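Local structure of putative alpha-N-acetylgalactosaminidase (Bacillus halodurans C-125, 3CC1) at residues Phe243-Ser248 and Gly278-Arg283; Lys200-Ala205 and Met213-Ser218; Ser404-Leu409 and Met425-Ser430; Asp20-Ser25 and Glu320-Asp325. The protein probably hydrolyses terminal alpha-linked N-acetylgalactosamine residues from glycoconjugates, as a retaining glycosidase of the alpha-galactosidase family with a TIM-barrel domain and a C-terminal beta-sandwich. All coordinates share one frame; numbering follows the deposited sequence. Where two conformers were deposited one is given.

Contact 1: Phe243-Ser248 and Gly278-Arg283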
loop_
_atom_site.group_PDB
_atom_site.type_symbol
_atom_site.label_atom_id
_atom_site.label_comp_id
_atom_site.label_asym_id
_atom_site.label_seq_id
_atom_site.Cartn_x
_atom_site.Cartn_y
_atom_site.Cartn_z
ATOM N N PHE A 243 -18.396 -5.057 -9.377
ATOM C CA PHE A 243 -18.971 -4.969 -8.074
ATOM C C PHE A 243 -20.040 -6.013 -7.899
ATOM O O PHE A 243 -20.930 -6.205 -8.749
ATOM C CB PHE A 243 -19.453 -3.553 -7.752
ATOM C CG PHE A 243 -19.852 -3.404 -6.331
ATOM C CD1 PHE A 243 -18.891 -3.393 -5.337
ATOM C CD2 PHE A 243 -21.186 -3.355 -5.969
ATOM C CE1 PHE A 243 -19.250 -3.295 -4.022
ATOM C CE2 PHE A 243 -21.543 -3.267 -4.662
ATOM C CZ PHE A 243 -20.560 -3.256 -3.664
ATOM N N TRP A 244 -19.919 -6.697 -6.757
ATOM C CA TRP A 244 -20.849 -7.719 -6.302
ATOM C C TRP A 244 -21.013 -7.697 -4.774
ATOM O O TRP A 244 -20.340 -6.940 -4.055
ATOM C CB TRP A 244 -20.372 -9.131 -6.743
ATOM C CG TRP A 244 -20.752 -9.543 -8.105
ATOM C CD1 TRP A 244 -19.945 -9.603 -9.209
ATOM C CD2 TRP A 244 -22.040 -9.985 -8.538
ATOM N NE1 TRP A 244 -20.644 -10.059 -10.285
ATOM C CE2 TRP A 244 -21.936 -10.299 -9.906
ATOM C CE3 TRP A 244 -23.269 -10.147 -7.902
ATOM C CZ2 TRP A 244 -23.014 -10.758 -10.652
ATOM C CZ3 TRP A 244 -24.324 -10.599 -8.632
ATOM C CH2 TRP A 244 -24.183 -10.935 -10.004
ATOM N N ASP A 245 -21.906 -8.565 -4.297
ATOM C CA ASP A 245 -22.204 -8.749 -2.842
ATOM C C ASP A 245 -21.095 -9.515 -2.104
ATOM O O ASP A 245 -21.272 -10.658 -1.631
ATOM C CB ASP A 245 -23.588 -9.407 -2.623
ATOM C CG ASP A 245 -23.757 -10.721 -3.364
ATOM O OD1 ASP A 245 -23.269 -10.869 -4.518
ATOM O OD2 ASP A 245 -24.405 -11.604 -2.800
ATOM N N ASP A 246 -19.922 -8.899 -2.068
ATOM C CA ASP A 246 -18.827 -9.394 -1.239
ATOM C C ASP A 246 -18.158 -8.239 -0.551
ATOM O O ASP A 246 -17.869 -7.215 -1.167
ATOM C CB ASP A 246 -17.791 -10.171 -2.047
ATOM C CG ASP A 246 -16.761 -10.868 -1.148
ATOM O OD1 ASP A 246 -15.723 -10.229 -0.825
ATOM O OD2 ASP A 246 -16.974 -12.062 -0.794
ATOM N N TRP A 247 -17.955 -8.386 0.747
ATOM C CA TRP A 247 -17.394 -7.287 1.532
ATOM C C TRP A 247 -16.046 -6.828 1.001
ATOM O O TRP A 247 -15.718 -5.650 1.055
ATOM C CB TRP A 247 -17.258 -7.649 3.008
ATOM C CG TRP A 247 -16.542 -6.591 3.782
ATOM C CD1 TRP A 247 -15.323 -6.686 4.345
ATOM C CD2 TRP A 247 -17.010 -5.258 4.052
ATOM N NE1 TRP A 247 -15.000 -5.505 4.973
ATOM C CE2 TRP A 247 -16.005 -4.601 4.787
ATOM C CE3 TRP A 247 -18.164 -4.561 3.736
ATOM C CZ2 TRP A 247 -16.135 -3.284 5.235
ATOM C CZ3 TRP A 247 -18.288 -3.235 4.194
ATOM C CH2 TRP A 247 -17.283 -2.625 4.917
ATOM N N SER A 248 -15.237 -7.744 0.485
ATOM C CA SER A 248 -13.920 -7.344 0.048
ATOM C C SER A 248 -13.999 -6.313 -1.085
ATOM O O SER A 248 -13.196 -5.371 -1.146
ATOM C CB SER A 248 -13.068 -8.546 -0.399
ATOM O OG SER A 248 -13.613 -9.055 -1.605
ATOM N N GLY A 278 -31.292 -7.732 -2.721
ATOM C CA GLY A 278 -32.426 -8.623 -2.893
ATOM C C GLY A 278 -32.024 -9.912 -3.561
ATOM O O GLY A 278 -30.994 -10.461 -3.275
ATOM N N HIS A 279 -32.895 -10.390 -4.445
ATOM C CA HIS A 279 -32.746 -11.689 -5.118
ATOM C C HIS A 279 -31.916 -11.567 -6.411
ATOM O O HIS A 279 -32.328 -10.966 -7.410
ATOM C CB HIS A 279 -34.134 -12.289 -5.377
ATOM C CG HIS A 279 -34.119 -13.726 -5.837
ATOM N ND1 HIS A 279 -35.220 -14.320 -6.415
ATOM C CD2 HIS A 279 -33.149 -14.672 -5.817
ATOM C CE1 HIS A 279 -34.934 -15.581 -6.713
ATOM N NE2 HIS A 279 -33.680 -15.820 -6.371
ATOM N N ILE A 280 -30.734 -12.158 -6.349
ATOM C CA ILE A 280 -29.720 -12.054 -7.385
ATOM C C ILE A 280 -29.180 -13.436 -7.690
ATOM O O ILE A 280 -29.469 -14.384 -6.970
ATOM C CB ILE A 280 -28.550 -11.078 -6.964
ATOM C CG1 ILE A 280 -27.889 -11.518 -5.659
ATOM C CG2 ILE A 280 -29.051 -9.644 -6.850
ATOM C CD1 ILE A 280 -26.791 -10.555 -5.122
ATOM N N GLY A 281 -28.408 -13.543 -8.771
ATOM C CA GLY A 281 -27.713 -14.761 -9.121
ATOM C C GLY A 281 -28.598 -15.857 -9.677
ATOM O O GLY A 281 -28.237 -17.029 -9.627
ATOM N N ILE A 282 -29.762 -15.479 -10.210
ATOM C CA ILE A 282 -30.760 -16.461 -10.676
ATOM C C ILE A 282 -30.205 -17.237 -11.873
ATOM O O ILE A 282 -30.241 -18.462 -11.890
ATOM C CB ILE A 282 -32.129 -15.807 -10.959
ATOM C CG1 ILE A 282 -32.650 -15.154 -9.678
ATOM C CG2 ILE A 282 -33.172 -16.831 -11.458
ATOM C CD1 ILE A 282 -33.889 -14.324 -9.853
ATOM N N ARG A 283 -29.657 -16.517 -12.852
ATOM C CA ARG A 283 -28.914 -17.127 -13.942
ATOM C C ARG A 283 -27.688 -16.254 -14.113
ATOM O O ARG A 283 -27.750 -15.229 -14.733
ATOM C CB ARG A 283 -29.733 -17.201 -15.237
ATOM C CG ARG A 283 -31.017 -18.059 -15.124
ATOM C CD ARG A 283 -31.703 -18.318 -16.459
ATOM N NE ARG A 283 -31.963 -17.086 -17.220
ATOM C CZ ARG A 283 -33.042 -16.326 -17.111
ATOM N NH1 ARG A 283 -33.987 -16.635 -16.249
ATOM N NH2 ARG A 283 -33.179 -15.248 -17.885
#
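The indole of W244 receives I280 at its edge, close to the ring plane: CD1 of I280 lies 4.3 Å from CZ3 of W244, at the benzo end of the ring system. The pyrrole end is held elsewhere, NE1 of W244 bonding to D286, so the indole has a polar anchor at one end and a loose apolar neighbour at the other. The second flat group, the carboxylate of D245, meets the same methyl. CD1 of I280 is 3.5 Å from both CG and OD2 of D245 and 3.6 Å from OD1 of D245, evidence that the methyl lies over a face of the carboxylate, not at its edge. D245 and I280 approach from opposite directions; chi1 of I280, 57°, sets CG1 between the backbone N and carbonyl carbon, and the extended chi2 carries CD1 out to both partners. No hydrogen bond joins the segments: the charge of D245 is answered by a salt bridge to R292, on the strand that pairs with 279-280. The contact thus joins the loop leading into helix 247-262 to a strand of the small two-stranded antiparallel sheet 279-280/292-293 within the TIM-barrel domain.

Contact 2: Lys200-Ala205 and Met213-Ser218. With SO4 (sulfate ion), chain C.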
loop_
_atom_site.group_PDB
_atom_site.type_symbol
_atom_site.label_atom_id
_atom_site.label_comp_id
_atom_site.label_asym_id
_atom_site.label_seq_id
_atom_site.Cartn_x
_atom_site.Cartn_y
_atom_site.Cartn_z
ATOM N N LYS A 200 -14.764 9.157 -29.436
ATOM C CA LYS A 200 -15.211 10.384 -30.101
ATOM C C LYS A 200 -16.245 10.062 -31.190
ATOM O O LYS A 200 -17.239 10.786 -31.348
ATOM C CB LYS A 200 -14.034 11.174 -30.668
ATOM C CG LYS A 200 -13.009 11.677 -29.629
ATOM C CD LYS A 200 -11.950 12.551 -30.337
ATOM C CE LYS A 200 -10.762 12.973 -29.460
ATOM N NZ LYS A 200 -9.985 14.104 -30.126
HETATM N N MSE A 201 -16.043 8.956 -31.909
HETATM C CA MSE A 201 -17.008 8.549 -32.951
HETATM C C MSE A 201 -18.365 8.175 -32.354
HETATM O O MSE A 201 -19.390 8.521 -32.908
HETATM C CB MSE A 201 -16.492 7.358 -33.761
HETATM C CG MSE A 201 -15.359 7.733 -34.678
HETATM SE SE MSE A 201 -14.877 6.333 -35.941
HETATM C CE MSE A 201 -14.626 4.841 -34.743
ATOM N N ILE A 202 -18.337 7.438 -31.234
ATOM C CA ILE A 202 -19.556 7.009 -30.561
ATOM C C ILE A 202 -20.310 8.271 -30.165
ATOM O O ILE A 202 -21.510 8.397 -30.355
ATOM C CB ILE A 202 -19.266 6.059 -29.367
ATOM C CG1 ILE A 202 -18.752 4.713 -29.918
ATOM C CG2 ILE A 202 -20.522 5.905 -28.475
ATOM C CD1 ILE A 202 -17.990 3.822 -28.922
ATOM N N GLN A 203 -19.572 9.239 -29.669
ATOM C CA GLN A 203 -20.182 10.466 -29.164
ATOM C C GLN A 203 -20.854 11.254 -30.283
ATOM O O GLN A 203 -21.987 11.739 -30.148
ATOM C CB GLN A 203 -19.159 11.307 -28.407
ATOM C CG GLN A 203 -18.802 10.721 -27.042
ATOM C CD GLN A 203 -17.660 11.461 -26.365
ATOM O OE1 GLN A 203 -16.757 11.958 -27.027
ATOM N NE2 GLN A 203 -17.702 11.535 -25.036
ATOM N N ARG A 204 -20.168 11.333 -31.412
ATOM C CA ARG A 204 -20.709 11.993 -32.582
ATOM C C ARG A 204 -21.938 11.285 -33.131
ATOM O O ARG A 204 -22.881 11.935 -33.585
ATOM C CB ARG A 204 -19.640 12.104 -33.668
ATOM C CG ARG A 204 -18.599 13.108 -33.304
ATOM C CD ARG A 204 -17.761 13.490 -34.492
ATOM N NE ARG A 204 -16.722 12.501 -34.715
ATOM C CZ ARG A 204 -15.470 12.644 -34.300
ATOM N NH1 ARG A 204 -15.110 13.735 -33.643
ATOM N NH2 ARG A 204 -14.581 11.687 -34.532
ATOM N N ALA A 205 -21.908 9.950 -33.081
ATOM C CA ALA A 205 -22.999 9.109 -33.584
ATOM C C ALA A 205 -24.249 9.286 -32.754
ATOM O O ALA A 205 -25.332 9.498 -33.286
ATOM C CB ALA A 205 -22.576 7.611 -33.613
HETATM N N MSE A 213 -30.871 10.844 -26.019
HETATM C CA MSE A 213 -30.325 9.577 -25.593
HETATM C C MSE A 213 -29.082 9.768 -24.717
HETATM O O MSE A 213 -28.153 10.475 -25.085
HETATM C CB MSE A 213 -30.004 8.728 -26.845
HETATM C CG MSE A 213 -30.006 7.231 -26.596
HETATM SE SE MSE A 213 -29.452 6.139 -28.096
HETATM C CE MSE A 213 -30.928 6.546 -29.243
ATOM N N VAL A 214 -29.073 9.121 -23.557
ATOM C CA VAL A 214 -27.955 9.245 -22.631
ATOM C C VAL A 214 -26.860 8.239 -23.008
ATOM O O VAL A 214 -27.142 7.086 -23.325
ATOM C CB VAL A 214 -28.402 9.060 -21.169
ATOM C CG1 VAL A 214 -27.148 9.020 -20.226
ATOM C CG2 VAL A 214 -29.364 10.155 -20.791
ATOM N N LEU A 215 -25.627 8.718 -23.022
ATOM C CA LEU A 215 -24.474 7.886 -23.267
ATOM C C LEU A 215 -23.703 7.713 -21.979
ATOM O O LEU A 215 -23.327 8.672 -21.319
ATOM C CB LEU A 215 -23.546 8.505 -24.312
ATOM C CG LEU A 215 -22.301 7.649 -24.635
ATOM C CD1 LEU A 215 -22.750 6.309 -25.207
ATOM C CD2 LEU A 215 -21.363 8.419 -25.579
ATOM N N SER A 216 -23.445 6.469 -21.633
ATOM C CA SER A 216 -22.639 6.170 -20.483
ATOM C C SER A 216 -21.441 5.362 -20.936
ATOM O O SER A 216 -21.580 4.385 -21.684
ATOM C CB SER A 216 -23.497 5.382 -19.518
ATOM O OG SER A 216 -22.742 4.998 -18.408
ATOM N N LEU A 217 -20.259 5.792 -20.526
ATOM C CA LEU A 217 -19.034 5.113 -20.928
ATOM C C LEU A 217 -18.455 4.326 -19.742
ATOM O O LEU A 217 -19.157 3.483 -19.141
ATOM C CB LEU A 217 -18.038 6.102 -21.517
ATOM C CG LEU A 217 -18.564 6.740 -22.821
ATOM C CD1 LEU A 217 -17.631 7.798 -23.303
ATOM C CD2 LEU A 217 -18.840 5.722 -23.930
ATOM N N SER A 218 -17.191 4.549 -19.401
ATOM C CA SER A 218 -16.591 3.781 -18.280
ATOM C C SER A 218 -15.689 4.650 -17.424
ATOM O O SER A 218 -14.484 4.549 -17.497
ATOM C CB SER A 218 -15.849 2.524 -18.799
ATOM O OG SER A 218 -15.349 1.747 -17.714
HETATM S S SO4 C . -15.101 -1.284 -19.398
HETATM O O1 SO4 C . -13.707 -1.628 -19.685
HETATM O O2 SO4 C . -16.039 -2.371 -19.782
HETATM O O3 SO4 C . -15.405 -0.139 -20.263
HETATM O O4 SO4 C . -15.294 -0.940 -17.999
#
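I202 and Q203 of helix 196-208 meet L215 of strand 214-216 and L217 just beyond it, in a beta-alpha-beta unit, 180-184, 196-208 and 214-216, of the parallel TIM-barrel sheet. The side chains cross rather than run alongside: I202 with L215, and Q203 with both leucines, meet at about a right angle. The centre is the forked end of L215. Its CG stands anti to the backbone N (chi1 -179°), which sends the fork toward the helix. There CD2 of L215 is 3.9 Å from CG2 of I202, and CD1 of L215 is 4.0 Å from that same methyl, so the branch of I202 faces the fork. CD2 of L215 also touches the aliphatic part of Q203, 3.7 Å from its CG. The amide of Q203 is carried on by an extended chain, with NE2 4.1 Å from CD1 of L217. No hydrogen bond crosses between the segments; the strand is instead bonded through its backbone to V181 and V183. Beyond the strand end a sulfate, probably from the crystallisation liquor, is bound by backbone nitrogens of D185, I186 and A187, by R190 of the second subunit, and by S218, whose OG donates to sulfate O4 at 2.7 Å.

Contact 3: Ser404-Leu409 and Met425-Ser430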
loop_
_atom_site.group_PDB
_atom_site.type_symbol
_atom_site.label_atom_id
_atom_site.label_comp_id
_atom_site.label_asym_id
_atom_site.label_seq_id
_atom_site.Cartn_x
_atom_site.Cartn_y
_atom_site.Cartn_z
ATOM N N SER A 404 -34.635 10.069 12.477
ATOM C CA SER A 404 -34.782 10.447 13.873
ATOM C C SER A 404 -33.676 11.387 14.346
ATOM O O SER A 404 -32.569 11.445 13.799
ATOM C CB SER A 404 -34.858 9.202 14.761
ATOM O OG SER A 404 -33.606 8.545 14.805
ATOM N N PHE A 405 -34.046 12.167 15.330
ATOM C CA PHE A 405 -33.145 13.137 15.958
ATOM C C PHE A 405 -32.138 12.404 16.806
ATOM O O PHE A 405 -32.489 11.504 17.541
ATOM C CB PHE A 405 -33.945 14.109 16.833
ATOM C CG PHE A 405 -33.114 15.122 17.571
ATOM C CD1 PHE A 405 -32.490 16.153 16.893
ATOM C CD2 PHE A 405 -33.010 15.068 18.958
ATOM C CE1 PHE A 405 -31.749 17.105 17.577
ATOM C CE2 PHE A 405 -32.264 16.012 19.649
ATOM C CZ PHE A 405 -31.621 17.030 18.936
ATOM N N LEU A 406 -30.901 12.844 16.719
ATOM C CA LEU A 406 -29.822 12.320 17.549
ATOM C C LEU A 406 -29.507 13.290 18.675
ATOM O O LEU A 406 -29.754 12.996 19.841
ATOM C CB LEU A 406 -28.567 12.107 16.690
ATOM C CG LEU A 406 -28.701 11.015 15.629
ATOM C CD1 LEU A 406 -27.619 11.098 14.584
ATOM C CD2 LEU A 406 -28.689 9.674 16.280
ATOM N N GLN A 407 -28.960 14.447 18.314
ATOM C CA GLN A 407 -28.566 15.477 19.290
ATOM C C GLN A 407 -28.187 16.756 18.608
ATOM O O GLN A 407 -28.065 16.819 17.385
ATOM C CB GLN A 407 -27.323 15.051 20.043
ATOM C CG GLN A 407 -26.136 14.888 19.113
ATOM C CD GLN A 407 -24.825 14.549 19.839
ATOM O OE1 GLN A 407 -24.556 13.389 20.115
ATOM N NE2 GLN A 407 -23.996 15.559 20.096
ATOM N N SER A 408 -27.937 17.779 19.416
ATOM C CA SER A 408 -27.409 19.012 18.879
ATOM C C SER A 408 -25.890 18.919 18.974
ATOM O O SER A 408 -25.362 18.044 19.679
ATOM C CB SER A 408 -27.982 20.202 19.644
ATOM O OG SER A 408 -27.298 20.337 20.864
ATOM N N LEU A 409 -25.181 19.724 18.192
ATOM C CA LEU A 409 -23.735 19.700 18.199
ATOM C C LEU A 409 -23.256 21.112 17.973
ATOM O O LEU A 409 -23.660 21.745 17.000
ATOM C CB LEU A 409 -23.206 18.762 17.093
ATOM C CG LEU A 409 -21.684 18.605 17.066
ATOM C CD1 LEU A 409 -21.203 17.802 18.311
ATOM C CD2 LEU A 409 -21.241 17.942 15.704
HETATM N N MSE A 425 -23.205 5.472 9.378
HETATM C CA MSE A 425 -24.303 6.347 9.719
HETATM C C MSE A 425 -24.344 7.523 8.786
HETATM O O MSE A 425 -23.325 8.217 8.582
HETATM C CB MSE A 425 -24.107 6.846 11.130
HETATM C CG MSE A 425 -24.929 8.100 11.320
HETATM SE SE MSE A 425 -26.702 7.578 11.949
HETATM C CE MSE A 425 -25.818 7.826 13.651
HETATM N N MSE A 426 -25.530 7.792 8.243
HETATM C CA MSE A 426 -25.746 8.994 7.451
HETATM C C MSE A 426 -26.464 10.065 8.281
HETATM O O MSE A 426 -27.574 9.847 8.783
HETATM C CB MSE A 426 -26.526 8.659 6.179
HETATM C CG MSE A 426 -26.795 9.854 5.297
HETATM SE SE MSE A 426 -25.222 10.497 4.399
HETATM C CE MSE A 426 -25.263 9.384 2.784
ATOM N N LEU A 427 -25.783 11.200 8.463
ATOM C CA LEU A 427 -26.310 12.293 9.267
ATOM C C LEU A 427 -26.768 13.447 8.391
ATOM O O LEU A 427 -26.154 13.757 7.356
ATOM C CB LEU A 427 -25.263 12.818 10.257
ATOM C CG LEU A 427 -24.558 11.836 11.200
ATOM C CD1 LEU A 427 -23.298 12.435 11.750
ATOM C CD2 LEU A 427 -25.489 11.461 12.343
ATOM N N LYS A 428 -27.880 14.041 8.807
ATOM C CA LYS A 428 -28.271 15.377 8.335
ATOM C C LYS A 428 -27.972 16.380 9.416
ATOM O O LYS A 428 -28.339 16.186 10.575
ATOM C CB LYS A 428 -29.755 15.445 7.983
ATOM C CG LYS A 428 -30.204 16.832 7.489
ATOM C CD LYS A 428 -31.573 16.817 6.855
ATOM C CE LYS A 428 -32.708 16.906 7.844
ATOM N NZ LYS A 428 -34.033 16.830 7.117
ATOM N N LEU A 429 -27.304 17.459 9.024
ATOM C CA LEU A 429 -26.980 18.539 9.917
ATOM C C LEU A 429 -27.852 19.703 9.532
ATOM O O LEU A 429 -27.681 20.258 8.443
ATOM C CB LEU A 429 -25.513 18.954 9.760
ATOM C CG LEU A 429 -24.382 18.069 10.267
ATOM C CD1 LEU A 429 -24.531 16.680 9.762
ATOM C CD2 LEU A 429 -23.040 18.622 9.866
ATOM N N SER A 430 -28.807 20.069 10.375
ATOM C CA SER A 430 -29.596 21.257 10.063
ATOM C C SER A 430 -29.350 22.375 11.051
ATOM O O SER A 430 -28.873 22.146 12.152
ATOM C CB SER A 430 -31.109 20.951 9.885
ATOM O OG SER A 430 -31.623 20.130 10.902
#
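L406 leans from the edge strand 404-409 of the C-terminal beta-sandwich domain toward M425 and L427 of strand 424-431. The two strands belong to one antiparallel sheet but are not direct neighbours: strand 395-399 runs between them, and the closest CA pair, L406 with L427, is accordingly 9.0 Å apart. Side chains alone bridge this gap, and no hydrogen bond crosses between the segments. L406 supplies one methyl, CD1. With CG beside the backbone N and anti to the carbonyl carbon (chi1 -66°), the side chain points across the intervening strand. There it meets the selenomethionine M425 tip to tip, CD1 of L406 lying 3.8 Å from CE of M425, whose chain bends at chi2 and chi3 to bring its methyl to L406. L427 crosses L406 at about a right angle, although the separation modelled for their methyls is too short to be trusted. F415 and I417 of strand 415-419 touch L427 and M425 respectively, which places M425 and L427 in the domain interior. The side chain of K428 instead belongs to the pocket of a bound polyethylene glycol fragment, probably from the crystallisation liquor. The edge strand itself is irregular: L406 and Q407 both face L397, the signature of a classic beta bulge. M425 and L427 belong to the core, and L406 closes it at the edge strand, as in an antiparallel beta-sandwich.

Contact 4: Asp20-Ser25 and Glu320-Asp325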
loop_
_atom_site.group_PDB
_atom_site.type_symbol
_atom_site.label_atom_id
_atom_site.label_comp_id
_atom_site.label_asym_id
_atom_site.label_seq_id
_atom_site.Cartn_x
_atom_site.Cartn_y
_atom_site.Cartn_z
ATOM N N ASP A 20 -27.174 -8.545 -12.622
ATOM C CA ASP A 20 -26.893 -9.258 -11.351
ATOM C C ASP A 20 -27.886 -10.418 -11.088
ATOM O O ASP A 20 -27.568 -11.355 -10.365
ATOM C CB ASP A 20 -26.892 -8.318 -10.144
ATOM C CG ASP A 20 -25.653 -7.439 -10.033
ATOM O OD1 ASP A 20 -24.745 -7.445 -10.905
ATOM O OD2 ASP A 20 -25.596 -6.702 -9.006
ATOM N N CYS A 21 -29.079 -10.334 -11.678
ATOM C CA CYS A 21 -30.115 -11.370 -11.529
ATOM C C CYS A 21 -30.088 -12.375 -12.669
ATOM O O CYS A 21 -30.183 -13.566 -12.415
ATOM C CB CYS A 21 -31.533 -10.792 -11.322
ATOM S SG CYS A 21 -31.953 -9.318 -12.341
ATOM N N TYR A 22 -29.920 -11.911 -13.912
ATOM C CA TYR A 22 -30.095 -12.788 -15.085
ATOM C C TYR A 22 -28.883 -12.854 -16.017
ATOM O O TYR A 22 -28.907 -13.510 -17.066
ATOM C CB TYR A 22 -31.359 -12.395 -15.896
ATOM C CG TYR A 22 -32.598 -12.514 -15.061
ATOM C CD1 TYR A 22 -32.968 -13.749 -14.552
ATOM C CD2 TYR A 22 -33.354 -11.390 -14.708
ATOM C CE1 TYR A 22 -34.064 -13.889 -13.742
ATOM C CE2 TYR A 22 -34.469 -11.514 -13.901
ATOM C CZ TYR A 22 -34.828 -12.769 -13.430
ATOM O OH TYR A 22 -35.912 -12.923 -12.594
ATOM N N GLY A 23 -27.814 -12.193 -15.621
ATOM C CA GLY A 23 -26.605 -12.201 -16.406
ATOM C C GLY A 23 -26.835 -11.682 -17.800
ATOM O O GLY A 23 -27.427 -10.600 -17.992
ATOM N N ALA A 24 -26.355 -12.464 -18.777
ATOM C CA ALA A 24 -26.454 -12.118 -20.201
ATOM C C ALA A 24 -27.788 -12.595 -20.823
ATOM O O ALA A 24 -28.035 -12.386 -22.003
ATOM C CB ALA A 24 -25.238 -12.714 -20.990
ATOM N N SER A 25 -28.663 -13.190 -20.019
ATOM C CA SER A 25 -29.750 -14.029 -20.556
ATOM C C SER A 25 -31.180 -13.555 -20.246
ATOM O O SER A 25 -32.141 -14.334 -20.400
ATOM C CB SER A 25 -29.588 -15.466 -20.011
ATOM O OG SER A 25 -30.081 -15.538 -18.679
ATOM N N GLU A 320 -33.903 -9.009 -8.769
ATOM C CA GLU A 320 -35.224 -9.259 -9.303
ATOM C C GLU A 320 -36.211 -8.555 -8.379
ATOM O O GLU A 320 -36.574 -9.082 -7.333
ATOM C CB GLU A 320 -35.514 -10.765 -9.385
ATOM C CG GLU A 320 -36.992 -11.146 -9.692
ATOM C CD GLU A 320 -37.610 -10.376 -10.874
ATOM O OE1 GLU A 320 -37.236 -10.632 -12.044
ATOM O OE2 GLU A 320 -38.499 -9.536 -10.609
ATOM N N LEU A 321 -36.642 -7.383 -8.826
ATOM C CA LEU A 321 -37.485 -6.489 -8.027
ATOM C C LEU A 321 -38.740 -7.158 -7.476
ATOM O O LEU A 321 -39.191 -6.837 -6.351
ATOM C CB LEU A 321 -37.878 -5.243 -8.836
ATOM C CG LEU A 321 -36.802 -4.165 -9.027
ATOM C CD1 LEU A 321 -37.244 -3.188 -10.106
ATOM C CD2 LEU A 321 -36.487 -3.438 -7.717
ATOM N N ARG A 322 -39.314 -8.070 -8.260
ATOM C CA ARG A 322 -40.595 -8.660 -7.926
ATOM C C ARG A 322 -40.485 -9.510 -6.681
ATOM O O ARG A 322 -41.485 -9.769 -6.015
ATOM C CB ARG A 322 -41.191 -9.490 -9.071
ATOM C CG ARG A 322 -41.858 -8.653 -10.142
ATOM C CD ARG A 322 -42.110 -9.444 -11.392
ATOM N NE ARG A 322 -40.873 -9.942 -11.997
ATOM C CZ ARG A 322 -40.839 -10.839 -12.974
ATOM N NH1 ARG A 322 -41.952 -11.271 -13.514
ATOM N NH2 ARG A 322 -39.691 -11.261 -13.473
ATOM N N ASP A 323 -39.263 -9.901 -6.341
ATOM C CA ASP A 323 -39.049 -10.740 -5.162
ATOM C C ASP A 323 -38.619 -9.945 -3.933
ATOM O O ASP A 323 -38.204 -10.519 -2.934
ATOM C CB ASP A 323 -38.004 -11.807 -5.459
ATOM C CG ASP A 323 -38.496 -12.826 -6.449
ATOM O OD1 ASP A 323 -39.722 -12.978 -6.540
ATOM O OD2 ASP A 323 -37.668 -13.461 -7.125
ATOM N N ASN A 324 -38.692 -8.624 -4.010
ATOM C CA ASN A 324 -38.267 -7.767 -2.896
ATOM C C ASN A 324 -39.031 -8.104 -1.605
ATOM O O ASN A 324 -40.193 -8.497 -1.643
ATOM C CB ASN A 324 -38.537 -6.290 -3.178
ATOM C CG ASN A 324 -37.458 -5.629 -4.003
ATOM O OD1 ASN A 324 -36.404 -6.222 -4.275
ATOM N ND2 ASN A 324 -37.703 -4.366 -4.375
ATOM N N ASP A 325 -38.379 -7.928 -0.472
ATOM C CA ASP A 325 -39.093 -7.914 0.813
ATOM C C ASP A 325 -39.265 -6.487 1.257
ATOM O O ASP A 325 -38.844 -5.562 0.572
ATOM C CB ASP A 325 -38.373 -8.716 1.900
ATOM C CG ASP A 325 -36.900 -8.324 2.076
ATOM O OD1 ASP A 325 -36.396 -7.372 1.422
ATOM O OD2 ASP A 325 -36.247 -8.979 2.906
#
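Y22 and E320 are joined by the hydrogen bond that crosses this contact: Y22 OH donates to E320 OE1 at 2.7 Å. E320 has CG anti to the backbone N (chi1 169°) and bends at chi2, which brings OE1 to the phenol. The oxygen is met on its anti side, 16° out of the carboxylate plane, and lies at the phenol edge near the ring plane; ring and carboxylate planes are 55° apart. Ionic bonds hold the acceptor in turn. R322 grips E320 side-on, its NE 2.8 Å from OE2 of E320 and its NH2 2.9 Å from OE1, both from above the carboxylate plane. The backbone N of R322 adds a bond of 2.9 Å to OE2 of E320, using the anti lone pair. N34 also donates to OE1, so several donors share this buried carboxylate, which is likely to favour its ionised form. R322 has a second salt bridge, to E29 on helix 28-41, the helix that also supplies N34. A glutamine in place of E320 would probably leave the R322 guanidinium without this charge partner, held mainly by E29. Van der Waals contact completes the interface, CB of C21 being 3.9 Å from the backbone N of E320. The interface therefore ties the end of helix 19-22, just after strand 14-17, to the loop between strand 315-317 and helix 326-332, with helix 28-41 alongside.

In the fold
Contacts 1 and 4 are buried neighbours, their centres about 10 Å apart, and they touch: H279 ND1 lies 2.7 Å from D323 OD2, and G281 N 2.8 Å from D20 O, both probable hydrogen bonds. Contact 4 closes a chain loop that holds contact 1 and also contact 2, which lies across the chain's centre and is only partly buried. Contact 3 is buried in the C-terminal sandwich, with L406 partly exposed at the edge strand. Chemistry follows place: contact 4 crosses from a helix end to a loop by a hydrogen bond to a carboxylate that an arginine of its own loop grips, contact 1 sets a methyl against an indole and a carboxylate, while contacts 2 and 3 rest mainly on aliphatic side chains.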